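Local coordinates for protein acyl-coenzyme A oxidase 1 (Yarrowia lipolytica, PDB 5Y9D) that oxidises acyl-coenzyme A substrates to trans-2-enoyl-CoA with its FAD cofactor, passing the electrons to oxygen to give hydrogen peroxide in peroxisomal fatty acid beta-oxidation, at residues Tyr150-Lys154 and Gly155-Val159; Asn196-His199 and Ile200-Lys204; His245-Lys248 and Val249-Ile253; Gln280-Met284 and Arg285-Val289. All coordinates share one frame; numbering follows the deposited sequence.

Contact 1: residues Tyr150-Lys154 and Gly155-Val159; sequences YWVKK and GAVAV
A Schellman motif ends helix 145-153, and two nested backbone bonds define it. The outer one joins A156 N to W151 O at 3.0 Å, with an N-H...O angle of 157°. Inside it, G155 N donates to V152 O at 2.9 Å. G155, the C-prime residue, has phi 107°; with these backbone angles a side chain would be pressed against the carbonyl oxygen of K154, which accounts for glycine at this place. The reversal also brings two apolar pairs together. V152 and V157 lie alongside one another, pointing the same way, with CG2 of V152 3.7 Å from CG2 of V157. The methyl of A156 comes to 4.1 Å from W151 CB, and both residues also pack on F162 and on helix 122-142. Just past the helix, K154 bends its chain back so that its NZ donates to Y150 OH at 3.0 Å. Farther along, V159 O accepts a hydrogen bond from R697 of the second subunit. The chemistry implies a helix end whose carbonyls W151 O and V152 O are both taken up by the reversing chain itself, while a valine pair closes the turn hydrophobically.

Contact 2: residues Asn196-His199 and Ile200-Lys204; sequences NTPH and IGATK
From H199 the backbone turns through a short 3-10 segment, 200-202, in which A202 N donates to H199 O at 3.1 Å with an N-H...O angle of 151°. This turn brings A202 back against T197 and P198. Its methyl is met by two groups: T197 CG2 lies 3.6 Å from A202 CB, and P198 CD lies 3.8 Å from the same carbon. T197 presents the methyl because CG2 stands anti to the backbone N, while its OG1 is hydrogen-bonded to F272. The H199 ring lies against the turn, its CD2 edge 3.0 Å from G201 N, near the ring plane. Chi1 of 54° puts CG between the backbone N and the carbonyl carbon and so brings the CD2 edge of the ring up to G201, where a CB would collide with CD2. The far end of the ring is fixed by NE2, bonded to E181. Were H199 replaced by an alanine, E181 would probably lose this hydrogen-bonding partner and the G201 backbone its cover. Beyond the ring, two donors grip I200 O from the same face, T203 OG1 at 2.7 Å and T203 N at 3.0 Å. The arrangement is a 3-10 turn linking strands 192-196 and 204-207 of the acyl-CoA dehydrogenase-type middle domain, with the side chain of T203 about 9 Å from that of T169, probably an FAD-binding residue.

Contact 3: residues His245-Lys248 and Val249-Ile253; sequences HSLK and VGVSI
L247 CD2 meets I253 CG1 at 3.5 Å, the closest side-chain approach across a type II beta turn, K248 to V251, that leads into strand 251-255. The two side chains cross obliquely. The same CD2 also approaches V251 CG1, at 4.2 Å, while L247 CB rests 3.5 Å from V251 O, so the leucine lies against the backbone of the strand as well as its side chains. With chi1 at -61°, CG is anti to the carbonyl carbon of L247, and the branch reaches along the strand as far as I253. A serine in place of this leucine would probably open a gap beside I253 CG1 and set that side chain freer to turn. The next shell is the turn that holds the two arms together: V251 N donates to K248 O with an N-H...O angle of 156°, and G250 takes the positive phi, 83°, that favours glycine in a type II turn. V251 also turns CG2 to K248 CB, at 4.0 Å, and packs on L239. Farther out, S252 pairs with Q271 of strand 268-272, and 251-255 is an outermost strand of that three-stranded sheet within this chain. P682 of the second subunit packs on L247. A water bridges the mouth of the turn, donating at 2.8 Å to K248 O and at 2.8 Å to V251 O.

Contact 4: residues Gln280-Met284 and Arg285-Val289; sequences QNMLM and RYAKV
M284 and M282 supply the bumps of this folded loop, which runs from strand 275-278 toward helix 306-334, and the returning chain from A287 to V289 supplies the hollow. M284 is extended beyond CG, so its sulfur and methyl run along the backbone of V289: V289 N makes a weak hydrogen bond to M284 SD at 3.5 Å, and M284 CE lies 4.2 Å from V289 CB. At the root of the same side chain, A287 O fits close against the main chain, making a CA-H...O contact of 3.1 Å with M284 CA. M282 comes from a different direction, crossing V289 at about a right angle. Its SD rests 3.8 Å from V289 CG2, and its CE lies 4.1 Å from A287 CB, so the thioether tip fits between the alanine methyl and the valine branch. V289 is therefore met by both sulfurs, one at its CG2 and one at its backbone N. Around M282 lie F235 and R233 of strand 228-238, while Q147 of helix 145-153 hydrogen-bonds M282 O and M284 N, fixing the backbone from which both methionines project. K288 bends at chi2 and chi4, bringing its ammonium end back over the fold while also serving N395 as a hydrogen-bond donor. On this return path K288 NZ makes a weak bond to M284 O at 3.2 Å.

Overall arrangement
The four contacts follow one another along the chain without interleaving. Contacts 1 and 4, with centres 18 Å apart, touch directly where the W151 ring packs on N281, and Q147 of the helix that contact 1 ends is also bonded to contact 4. Contacts 2 and 3 both belong to the acyl-CoA dehydrogenase-type middle domain; their centres are 15 Å apart and their nearest atoms about 6 Å. They lead into the two outer strands, 204-207 and 251-255, of an antiparallel sheet with 268-272 between them. The nearest approach of bound FAD is about 11 Å to G201 of contact 2 and about 12 Å to the I253 side chain of contact 3. Contacts 1, 2 and 3 touch the second subunit; contact 4 does not.

Contact 1: residues Tyr150-Lys154 and Gly155-Val159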
loop_
_atom_site.group_PDB
_atom_site.type_symbol
_atom_site.label_atom_id
_atom_site.label_comp_id
_atom_site.label_asym_id
_atom_site.label_seq_id
_atom_site.Cartn_x
_atom_site.Cartn_y
_atom_site.Cartn_z
ATOM N N TYR A 150 29.124 -11.045 31.200
ATOM C CA TYR A 150 28.594 -12.322 31.638
ATOM C C TYR A 150 27.779 -13.038 30.565
ATOM O O TYR A 150 27.952 -14.227 30.350
ATOM C CB TYR A 150 27.714 -12.112 32.861
ATOM C CG TYR A 150 27.042 -13.390 33.318
ATOM C CD1 TYR A 150 27.732 -14.296 34.101
ATOM C CD2 TYR A 150 25.706 -13.683 32.966
ATOM C CE1 TYR A 150 27.131 -15.457 34.534
ATOM C CE2 TYR A 150 25.102 -14.851 33.386
ATOM C CZ TYR A 150 25.831 -15.735 34.169
ATOM O OH TYR A 150 25.295 -16.910 34.615
ATOM N N TRP A 151 26.868 -12.315 29.922
ATOM C CA TRP A 151 26.059 -12.888 28.873
ATOM C C TRP A 151 26.919 -13.083 27.620
ATOM O O TRP A 151 26.746 -14.072 26.887
ATOM C CB TRP A 151 24.831 -12.032 28.601
ATOM C CG TRP A 151 23.906 -11.892 29.799
ATOM C CD1 TRP A 151 23.680 -10.760 30.531
ATOM C CD2 TRP A 151 23.084 -12.911 30.389
ATOM N NE1 TRP A 151 22.793 -11.012 31.538
ATOM C CE2 TRP A 151 22.414 -12.324 31.482
ATOM C CE3 TRP A 151 22.869 -14.270 30.112
ATOM C CZ2 TRP A 151 21.503 -13.029 32.279
ATOM C CZ3 TRP A 151 21.959 -14.993 30.926
ATOM C CH2 TRP A 151 21.283 -14.362 31.988
ATOM N N VAL A 152 27.855 -12.166 27.384
ATOM C CA VAL A 152 28.841 -12.374 26.328
ATOM C C VAL A 152 29.449 -13.744 26.535
ATOM O O VAL A 152 29.464 -14.566 25.615
ATOM C CB VAL A 152 29.985 -11.322 26.319
ATOM C CG1 VAL A 152 31.138 -11.773 25.420
ATOM C CG2 VAL A 152 29.466 -9.976 25.857
ATOM N N LYS A 153 29.922 -13.994 27.751
ATOM C CA LYS A 153 30.693 -15.203 27.993
ATOM C C LYS A 153 29.770 -16.406 27.910
ATOM O O LYS A 153 30.220 -17.485 27.549
ATOM C CB LYS A 153 31.539 -15.130 29.292
ATOM C CG LYS A 153 30.980 -15.821 30.528
ATOM C CD LYS A 153 31.371 -17.300 30.609
ATOM C CE LYS A 153 30.506 -18.074 31.616
ATOM N NZ LYS A 153 30.420 -19.545 31.343
ATOM N N LYS A 154 28.476 -16.225 28.178
ATOM C CA LYS A 154 27.533 -17.337 28.009
ATOM C C LYS A 154 27.072 -17.570 26.572
ATOM O O LYS A 154 26.173 -18.358 26.362
ATOM C CB LYS A 154 26.338 -17.229 28.977
ATOM C CG LYS A 154 26.726 -17.598 30.412
ATOM C CD LYS A 154 25.784 -18.601 31.063
ATOM C CE LYS A 154 24.417 -18.006 31.374
ATOM N NZ LYS A 154 23.803 -18.615 32.597
ATOM N N GLY A 155 27.691 -16.909 25.594
ATOM C CA GLY A 155 27.456 -17.176 24.171
ATOM C C GLY A 155 26.651 -16.116 23.441
ATOM O O GLY A 155 26.425 -16.233 22.243
ATOM N N ALA A 156 26.228 -15.068 24.146
ATOM C CA ALA A 156 25.268 -14.117 23.619
ATOM C C ALA A 156 25.692 -13.440 22.342
ATOM O O ALA A 156 24.971 -13.522 21.341
ATOM C CB ALA A 156 24.941 -13.072 24.670
ATOM N N VAL A 157 26.843 -12.765 22.360
ATOM C CA VAL A 157 27.400 -12.147 21.135
ATOM C C VAL A 157 27.727 -13.202 20.048
ATOM O O VAL A 157 27.233 -13.099 18.920
ATOM C CB VAL A 157 28.645 -11.270 21.413
ATOM C CG1 VAL A 157 29.178 -10.655 20.136
ATOM C CG2 VAL A 157 28.310 -10.141 22.374
ATOM N N ALA A 158 28.478 -14.248 20.391
ATOM C CA ALA A 158 28.812 -15.302 19.400
ATOM C C ALA A 158 27.625 -16.157 18.815
ATOM O O ALA A 158 27.793 -16.863 17.823
ATOM C CB ALA A 158 29.875 -16.226 19.990
ATOM N N VAL A 159 26.456 -16.089 19.446
ATOM C CA VAL A 159 25.301 -16.933 19.129
ATOM C C VAL A 159 25.651 -18.426 19.216
ATOM O O VAL A 159 25.395 -19.212 18.319
ATOM C CB VAL A 159 24.669 -16.520 17.793
ATOM C CG1 VAL A 159 23.242 -16.960 17.752
ATOM C CG2 VAL A 159 24.626 -15.012 17.664
#

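Contact 2: residues Asn196-His199 and Ile200-Lys204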
loop_
_atom_site.group_PDB
_atom_site.type_symbol
_atom_site.label_atom_id
_atom_site.label_comp_id
_atom_site.label_asym_id
_atom_site.label_seq_id
_atom_site.Cartn_x
_atom_site.Cartn_y
_atom_site.Cartn_z
ATOM N N ASN A 196 5.570 -12.224 35.918
ATOM C CA ASN A 196 4.214 -12.722 35.766
ATOM C C ASN A 196 3.367 -11.932 34.766
ATOM O O ASN A 196 3.354 -10.684 34.765
ATOM C CB ASN A 196 3.498 -12.789 37.120
ATOM C CG ASN A 196 2.211 -13.617 37.056
ATOM O OD1 ASN A 196 2.219 -14.849 36.839
ATOM N ND2 ASN A 196 1.093 -12.941 37.221
ATOM N N THR A 197 2.644 -12.687 33.933
ATOM C CA THR A 197 1.658 -12.148 33.032
ATOM C C THR A 197 0.288 -12.329 33.708
ATOM O O THR A 197 -0.227 -13.428 33.782
ATOM C CB THR A 197 1.691 -12.920 31.709
ATOM O OG1 THR A 197 3.040 -13.013 31.216
ATOM C CG2 THR A 197 0.844 -12.256 30.684
ATOM N N PRO A 198 -0.309 -11.247 34.201
ATOM C CA PRO A 198 -1.508 -11.383 35.020
ATOM C C PRO A 198 -2.780 -11.837 34.247
ATOM O O PRO A 198 -3.623 -12.542 34.810
ATOM C CB PRO A 198 -1.662 -9.993 35.632
ATOM C CG PRO A 198 -1.018 -9.066 34.673
ATOM C CD PRO A 198 0.079 -9.835 33.998
ATOM N N HIS A 199 -2.913 -11.477 32.972
ATOM C CA HIS A 199 -4.000 -12.033 32.131
ATOM C C HIS A 199 -3.557 -12.114 30.681
ATOM O O HIS A 199 -2.466 -11.695 30.333
ATOM C CB HIS A 199 -5.204 -11.144 32.230
ATOM C CG HIS A 199 -4.886 -9.734 31.896
ATOM N ND1 HIS A 199 -4.454 -8.839 32.842
ATOM C CD2 HIS A 199 -4.845 -9.085 30.719
ATOM C CE1 HIS A 199 -4.228 -7.678 32.271
ATOM N NE2 HIS A 199 -4.442 -7.806 30.979
ATOM N N ILE A 200 -4.411 -12.644 29.822
ATOM C CA ILE A 200 -4.049 -12.868 28.422
ATOM C C ILE A 200 -3.663 -11.548 27.711
ATOM O O ILE A 200 -2.912 -11.556 26.748
ATOM C CB ILE A 200 -5.152 -13.596 27.619
ATOM C CG1 ILE A 200 -5.722 -14.825 28.334
ATOM C CG2 ILE A 200 -4.611 -14.043 26.269
ATOM C CD1 ILE A 200 -4.688 -15.704 28.962
ATOM N N GLY A 201 -4.203 -10.438 28.170
ATOM C CA GLY A 201 -3.887 -9.092 27.621
ATOM C C GLY A 201 -2.450 -8.625 27.742
ATOM O O GLY A 201 -1.953 -7.805 26.931
ATOM N N ALA A 202 -1.753 -9.142 28.739
ATOM C CA ALA A 202 -0.354 -8.848 28.867
ATOM C C ALA A 202 0.533 -9.884 28.176
ATOM O O ALA A 202 1.784 -9.810 28.282
ATOM C CB ALA A 202 0.014 -8.734 30.332
ATOM N N THR A 203 -0.078 -10.858 27.503
ATOM C CA THR A 203 0.706 -11.790 26.702
ATOM C C THR A 203 1.692 -10.927 25.843
ATOM O O THR A 203 1.279 -9.953 25.223
ATOM C CB THR A 203 -0.189 -12.733 25.857
ATOM O OG1 THR A 203 -1.077 -13.509 26.700
ATOM C CG2 THR A 203 0.639 -13.723 25.036
ATOM N N LYS A 204 2.994 -11.241 25.887
ATOM C CA LYS A 204 3.969 -10.573 25.009
ATOM C C LYS A 204 3.626 -11.022 23.621
ATOM O O LYS A 204 3.182 -12.147 23.437
ATOM C CB LYS A 204 5.400 -10.978 25.321
ATOM C CG LYS A 204 5.904 -10.553 26.671
ATOM C CD LYS A 204 5.990 -9.053 26.773
ATOM C CE LYS A 204 6.385 -8.586 28.153
ATOM N NZ LYS A 204 6.708 -7.131 28.075
#

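Contact 3: residues His245-Lys248 and Val249-Ile253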
loop_
_atom_site.group_PDB
_atom_site.type_symbol
_atom_site.label_atom_id
_atom_site.label_comp_id
_atom_site.label_asym_id
_atom_site.label_seq_id
_atom_site.Cartn_x
_atom_site.Cartn_y
_atom_site.Cartn_z
ATOM N N HIS A 245 15.809 -27.539 23.681
ATOM C CA HIS A 245 14.916 -26.458 23.259
ATOM C C HIS A 245 13.513 -26.390 23.903
ATOM O O HIS A 245 12.665 -25.612 23.467
ATOM C CB HIS A 245 14.789 -26.489 21.745
ATOM C CG HIS A 245 15.002 -25.164 21.119
ATOM N ND1 HIS A 245 14.094 -24.594 20.265
ATOM C CD2 HIS A 245 16.027 -24.291 21.226
ATOM C CE1 HIS A 245 14.556 -23.424 19.867
ATOM N NE2 HIS A 245 15.725 -23.216 20.440
ATOM N N SER A 246 13.280 -27.179 24.938
ATOM C CA SER A 246 12.001 -27.180 25.631
ATOM C C SER A 246 11.850 -25.922 26.501
ATOM O O SER A 246 12.836 -25.381 26.957
ATOM C CB SER A 246 11.873 -28.428 26.505
ATOM O OG SER A 246 12.647 -28.326 27.678
ATOM N N LEU A 247 10.606 -25.491 26.700
ATOM C CA LEU A 247 10.245 -24.315 27.497
ATOM C C LEU A 247 10.570 -24.536 28.967
ATOM O O LEU A 247 10.269 -25.586 29.518
ATOM C CB LEU A 247 8.743 -23.991 27.354
ATOM C CG LEU A 247 8.295 -23.663 25.935
ATOM C CD1 LEU A 247 6.780 -23.589 25.808
ATOM C CD2 LEU A 247 8.926 -22.366 25.480
ATOM N N LYS A 248 11.193 -23.546 29.588
ATOM C CA LYS A 248 11.354 -23.552 31.022
ATOM C C LYS A 248 10.005 -23.505 31.724
ATOM O O LYS A 248 8.969 -23.113 31.147
ATOM C CB LYS A 248 12.205 -22.384 31.469
ATOM C CG LYS A 248 13.594 -22.440 30.854
ATOM C CD LYS A 248 14.699 -22.212 31.877
ATOM C CE LYS A 248 16.046 -22.391 31.193
ATOM N NZ LYS A 248 16.934 -23.418 31.825
ATOM N N VAL A 249 10.032 -23.925 32.977
ATOM C CA VAL A 249 8.838 -23.960 33.815
ATOM C C VAL A 249 8.239 -22.552 34.009
ATOM O O VAL A 249 8.966 -21.583 34.299
ATOM C CB VAL A 249 9.122 -24.641 35.167
ATOM C CG1 VAL A 249 9.982 -23.743 36.064
ATOM C CG2 VAL A 249 7.808 -25.015 35.860
ATOM N N GLY A 250 6.919 -22.456 33.791
ATOM C CA GLY A 250 6.183 -21.185 33.829
ATOM C C GLY A 250 6.214 -20.351 32.548
ATOM O O GLY A 250 5.537 -19.359 32.461
ATOM N N VAL A 251 7.019 -20.733 31.567
ATOM C CA VAL A 251 7.125 -20.026 30.308
ATOM C C VAL A 251 6.246 -20.708 29.253
ATOM O O VAL A 251 6.456 -21.895 28.920
ATOM C CB VAL A 251 8.582 -20.068 29.813
ATOM C CG1 VAL A 251 8.738 -19.358 28.472
ATOM C CG2 VAL A 251 9.491 -19.443 30.859
ATOM N N SER A 252 5.301 -19.943 28.709
ATOM C CA SER A 252 4.382 -20.421 27.683
ATOM C C SER A 252 4.581 -19.658 26.392
ATOM O O SER A 252 4.485 -18.449 26.401
ATOM C CB SER A 252 2.953 -20.161 28.138
ATOM O OG SER A 252 2.485 -21.192 28.971
ATOM N N ILE A 253 4.793 -20.368 25.287
ATOM C CA ILE A 253 5.039 -19.772 23.952
ATOM C C ILE A 253 4.241 -20.462 22.822
ATOM O O ILE A 253 4.051 -21.685 22.807
ATOM C CB ILE A 253 6.533 -19.877 23.565
ATOM C CG1 ILE A 253 7.423 -19.260 24.654
ATOM C CG2 ILE A 253 6.812 -19.302 22.184
ATOM C CD1 ILE A 253 8.304 -18.141 24.246
HETATM O O HOH W 1 6.663 -24.405 30.156
#

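Contact 4: residues Gln280-Met284 and Arg285-Val289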
loop_
_atom_site.group_PDB
_atom_site.type_symbol
_atom_site.label_atom_id
_atom_site.label_comp_id
_atom_site.label_asym_id
_atom_site.label_seq_id
_atom_site.Cartn_x
_atom_site.Cartn_y
_atom_site.Cartn_z
ATOM N N GLN A 280 20.106 -10.199 39.615
ATOM C CA GLN A 280 21.168 -9.719 38.718
ATOM C C GLN A 280 20.836 -9.786 37.213
ATOM O O GLN A 280 21.616 -9.345 36.393
ATOM C CB GLN A 280 22.452 -10.507 38.973
ATOM C CG GLN A 280 23.098 -10.255 40.327
ATOM C CD GLN A 280 22.608 -11.193 41.435
ATOM O OE1 GLN A 280 21.518 -11.776 41.371
ATOM N NE2 GLN A 280 23.422 -11.327 42.471
ATOM N N ASN A 281 19.683 -10.343 36.871
ATOM C CA ASN A 281 19.220 -10.430 35.498
ATOM C C ASN A 281 18.579 -9.147 35.066
ATOM O O ASN A 281 18.455 -8.875 33.881
ATOM C CB ASN A 281 18.191 -11.572 35.345
ATOM C CG ASN A 281 18.850 -12.926 35.169
ATOM O OD1 ASN A 281 18.311 -13.784 34.507
ATOM N ND2 ASN A 281 20.047 -13.101 35.717
ATOM N N MET A 282 18.113 -8.378 36.028
ATOM C CA MET A 282 17.602 -7.058 35.736
ATOM C C MET A 282 18.814 -6.287 35.325
ATOM O O MET A 282 19.871 -6.448 35.907
ATOM C CB MET A 282 16.973 -6.437 36.973
ATOM C CG MET A 282 17.122 -4.955 37.031
ATOM S SD MET A 282 15.995 -4.239 38.226
ATOM C CE MET A 282 16.005 -2.512 37.753
ATOM N N LEU A 283 18.671 -5.454 34.319
ATOM C CA LEU A 283 19.810 -4.756 33.756
ATOM C C LEU A 283 19.949 -3.408 34.474
ATOM O O LEU A 283 18.999 -2.647 34.520
ATOM C CB LEU A 283 19.621 -4.628 32.242
ATOM C CG LEU A 283 19.561 -5.983 31.497
ATOM C CD1 LEU A 283 19.036 -5.848 30.075
ATOM C CD2 LEU A 283 20.923 -6.618 31.498
ATOM N N MET A 284 21.123 -3.144 35.060
ATOM C CA MET A 284 21.247 -2.143 36.123
ATOM C C MET A 284 22.286 -1.065 35.867
ATOM O O MET A 284 22.922 -0.570 36.797
ATOM C CB MET A 284 21.568 -2.832 37.465
ATOM C CG MET A 284 20.468 -3.721 38.005
ATOM S SD MET A 284 20.582 -4.054 39.775
ATOM C CE MET A 284 19.453 -5.429 39.938
ATOM N N ARG A 285 22.462 -0.679 34.619
ATOM C CA ARG A 285 23.400 0.377 34.310
ATOM C C ARG A 285 22.903 1.689 34.939
ATOM O O ARG A 285 23.677 2.430 35.557
ATOM C CB ARG A 285 23.568 0.497 32.802
ATOM C CG ARG A 285 24.839 1.193 32.377
ATOM C CD ARG A 285 25.005 1.179 30.875
ATOM N NE ARG A 285 26.224 1.885 30.488
ATOM C CZ ARG A 285 27.407 1.323 30.236
ATOM N NH1 ARG A 285 28.439 2.091 29.891
ATOM N NH2 ARG A 285 27.587 0.012 30.324
ATOM N N TYR A 286 21.603 1.930 34.822
ATOM C CA TYR A 286 20.996 3.183 35.239
ATOM C C TYR A 286 20.056 3.058 36.430
ATOM O O TYR A 286 20.029 3.925 37.299
ATOM C CB TYR A 286 20.204 3.773 34.070
ATOM C CG TYR A 286 21.029 4.018 32.835
ATOM C CD1 TYR A 286 22.240 4.680 32.919
ATOM C CD2 TYR A 286 20.591 3.597 31.579
ATOM C CE1 TYR A 286 23.012 4.907 31.793
ATOM C CE2 TYR A 286 21.355 3.824 30.444
ATOM C CZ TYR A 286 22.568 4.483 30.563
ATOM O OH TYR A 286 23.343 4.737 29.459
ATOM N N ALA A 287 19.260 2.003 36.439
ATOM C CA ALA A 287 18.318 1.723 37.512
ATOM C C ALA A 287 18.810 0.515 38.277
ATOM O O ALA A 287 19.175 -0.472 37.664
ATOM C CB ALA A 287 16.943 1.438 36.926
ATOM N N LYS A 288 18.798 0.588 39.612
ATOM C CA LYS A 288 19.370 -0.454 40.461
ATOM C C LYS A 288 18.389 -0.914 41.505
ATOM O O LYS A 288 17.468 -0.204 41.875
ATOM C CB LYS A 288 20.632 0.056 41.155
ATOM C CG LYS A 288 21.806 0.270 40.211
ATOM C CD LYS A 288 22.399 1.674 40.344
ATOM C CE LYS A 288 23.326 2.070 39.188
ATOM N NZ LYS A 288 24.510 1.163 39.040
ATOM N N VAL A 289 18.597 -2.123 41.978
ATOM C CA VAL A 289 17.837 -2.668 43.064
ATOM C C VAL A 289 18.818 -3.469 43.877
ATOM O O VAL A 289 19.532 -4.304 43.316
ATOM C CB VAL A 289 16.732 -3.618 42.584
ATOM C CG1 VAL A 289 16.020 -4.240 43.778
ATOM C CG2 VAL A 289 15.745 -2.869 41.710
#